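PDB 5J7O: major capsid protein from Faustovirus, which forms the double jelly-roll building block of the capsid of a large double-stranded DNA virus, associating as trimers. Local coordinates for the interface of chains A and B. Coordinates in Å, arbitrary orientation; residue numbers count along the deposited sequence, not the author numbering. Chains: chain A/B, major capsid protein.

The interface of chains A and B. Residues chain A 150, 347, 349, 364, 367; chain B 488, 490, 497-498, 503.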
loop_
_atom_site.group_PDB
_atom_site.type_symbol
_atom_site.label_atom_id
_atom_site.label_comp_id
_atom_site.label_asym_id
_atom_site.label_seq_id
_atom_site.Cartn_x
_atom_site.Cartn_y
_atom_site.Cartn_z
ATOM N N TYR A 150 43.239 22.757 -13.243
ATOM C CA TYR A 150 44.015 21.777 -12.494
ATOM C C TYR A 150 43.049 20.901 -11.704
ATOM O O TYR A 150 42.347 21.393 -10.814
ATOM C CB TYR A 150 45.011 22.482 -11.571
ATOM C CG TYR A 150 45.831 21.576 -10.678
ATOM C CD1 TYR A 150 46.775 20.707 -11.209
ATOM C CD2 TYR A 150 45.683 21.617 -9.296
ATOM C CE1 TYR A 150 47.534 19.888 -10.389
ATOM C CE2 TYR A 150 46.437 20.805 -8.471
ATOM C CZ TYR A 150 47.360 19.943 -9.021
ATOM O OH TYR A 150 48.111 19.132 -8.200
ATOM N N GLU A 347 38.375 18.036 -7.143
ATOM C CA GLU A 347 38.448 19.489 -7.114
ATOM C C GLU A 347 39.049 19.986 -8.421
ATOM O O GLU A 347 40.010 19.402 -8.933
ATOM C CB GLU A 347 39.285 19.990 -5.930
ATOM C CG GLU A 347 38.704 19.657 -4.563
ATOM C CD GLU A 347 39.642 20.018 -3.426
ATOM O OE1 GLU A 347 39.328 20.957 -2.664
ATOM O OE2 GLU A 347 40.699 19.365 -3.299
ATOM N N LEU A 349 40.506 23.569 -10.189
ATOM C CA LEU A 349 40.958 24.940 -9.977
ATOM C C LEU A 349 41.338 25.531 -11.328
ATOM O O LEU A 349 42.364 25.155 -11.906
ATOM C CB LEU A 349 42.139 24.993 -9.008
ATOM C CG LEU A 349 41.885 24.862 -7.503
ATOM C CD1 LEU A 349 41.473 23.450 -7.118
ATOM C CD2 LEU A 349 43.121 25.287 -6.725
ATOM N N LEU A 364 43.203 32.497 -9.380
ATOM C CA LEU A 364 42.140 31.500 -9.318
ATOM C C LEU A 364 40.782 32.186 -9.408
ATOM O O LEU A 364 40.427 32.987 -8.536
ATOM C CB LEU A 364 42.238 30.690 -8.026
ATOM C CG LEU A 364 41.075 29.735 -7.750
ATOM C CD1 LEU A 364 41.098 28.562 -8.718
ATOM C CD2 LEU A 364 41.092 29.251 -6.306
ATOM N N TYR A 367 36.436 27.637 -8.580
ATOM C CA TYR A 367 36.704 26.417 -7.834
ATOM C C TYR A 367 35.456 25.545 -7.848
ATOM O O TYR A 367 34.337 26.048 -7.708
ATOM C CB TYR A 367 37.122 26.734 -6.389
ATOM C CG TYR A 367 37.164 25.540 -5.456
ATOM C CD1 TYR A 367 38.284 24.718 -5.393
ATOM C CD2 TYR A 367 36.092 25.248 -4.620
ATOM C CE1 TYR A 367 38.329 23.633 -4.537
ATOM C CE2 TYR A 367 36.128 24.164 -3.761
ATOM C CZ TYR A 367 37.248 23.361 -3.723
ATOM O OH TYR A 367 37.288 22.282 -2.870
ATOM N N ARG B 488 35.745 27.289 -1.539
ATOM C CA ARG B 488 37.144 27.670 -1.422
ATOM C C ARG B 488 37.404 28.895 -2.287
ATOM O O ARG B 488 36.931 28.972 -3.425
ATOM C CB ARG B 488 38.073 26.524 -1.844
ATOM C CG ARG B 488 38.416 25.527 -0.746
ATOM C CD ARG B 488 39.419 24.511 -1.274
ATOM N NE ARG B 488 40.170 23.824 -0.226
ATOM C CZ ARG B 488 41.192 24.359 0.432
ATOM N NH1 ARG B 488 41.573 25.601 0.172
ATOM N NH2 ARG B 488 41.828 23.659 1.362
ATOM N N SER B 490 40.594 31.993 -3.126
ATOM C CA SER B 490 41.922 32.568 -2.953
ATOM C C SER B 490 41.804 34.075 -2.757
ATOM O O SER B 490 41.178 34.764 -3.568
ATOM C CB SER B 490 42.804 32.261 -4.165
ATOM O OG SER B 490 43.873 33.186 -4.263
ATOM N N PRO B 497 47.143 29.145 -5.179
ATOM C CA PRO B 497 46.262 28.699 -4.085
ATOM C C PRO B 497 46.712 27.404 -3.429
ATOM O O PRO B 497 46.646 27.288 -2.199
ATOM C CB PRO B 497 44.901 28.537 -4.780
ATOM C CG PRO B 497 44.994 29.370 -6.019
ATOM C CD PRO B 497 46.421 29.280 -6.454
ATOM N N VAL B 498 47.172 26.430 -4.217
ATOM C CA VAL B 498 47.476 25.104 -3.688
ATOM C C VAL B 498 48.560 25.208 -2.624
ATOM O O VAL B 498 49.661 25.709 -2.882
ATOM C CB VAL B 498 47.891 24.156 -4.818
ATOM C CG1 VAL B 498 48.402 22.842 -4.245
ATOM C CG2 VAL B 498 46.724 23.910 -5.760
ATOM N N PHE B 503 44.389 30.286 0.538
ATOM C CA PHE B 503 43.359 29.442 -0.068
ATOM C C PHE B 503 42.376 29.052 1.033
ATOM O O PHE B 503 42.469 27.989 1.653
ATOM C CB PHE B 503 44.001 28.226 -0.726
ATOM C CG PHE B 503 43.122 27.523 -1.718
ATOM C CD1 PHE B 503 41.941 28.093 -2.164
ATOM C CD2 PHE B 503 43.481 26.275 -2.200
ATOM C CE1 PHE B 503 41.139 27.428 -3.074
ATOM C CE2 PHE B 503 42.682 25.606 -3.103
ATOM C CZ PHE B 503 41.512 26.181 -3.542
HETATM O O HOH W 1 39.601 32.425 -5.893
#
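B:Arg488 lies across the ring of A:Tyr367, where strand 473-490 of one capsid protein subunit meets strand 364-375 of its neighbour in the trimer. Followed outward, B:Arg488 CB sits over the centre of the phenol face, 3.5 Å from the ring centroid, a CH-pi contact. CG continues over the ring toward CZ, and CD reaches the phenol end, 3.5 Å from A:Tyr367 CZ. Torsions chi2 -176° and chi3 159° keep the chain extended from CG to NE, in line with its course over the ring. NE then faces the carboxylate of A:Glu347, 3.9 Å from OE1; this salt bridge is long, and the carboxylate and guanidinium planes stand 60° apart, so the pair is not a flat, two-pronged one. The same OE1 lies at the edge of the A:Tyr367 ring, in its plane, and the phenol OH of A:Tyr367 donates to the anti lone pair of A:Glu347 OE1. At the tip, NH1 turns back over one face of B:Phe503, toward the rim, while B:Pro497 CB lies over the opposite face, also toward the rim. Between these two same-chain neighbours, the B:Phe503 ring meets A:Leu349 tip to tip, B:Phe503 CE2 3.7 Å from A:Leu349 CD2, and crosses A:Leu364 at about a right angle. B:Pro497 CG also packs against A:Leu364 CB. At this end a water bridges the backbones, 2.8 Å from A:Leu364 O and 3.0 Å from B:Ser490 N.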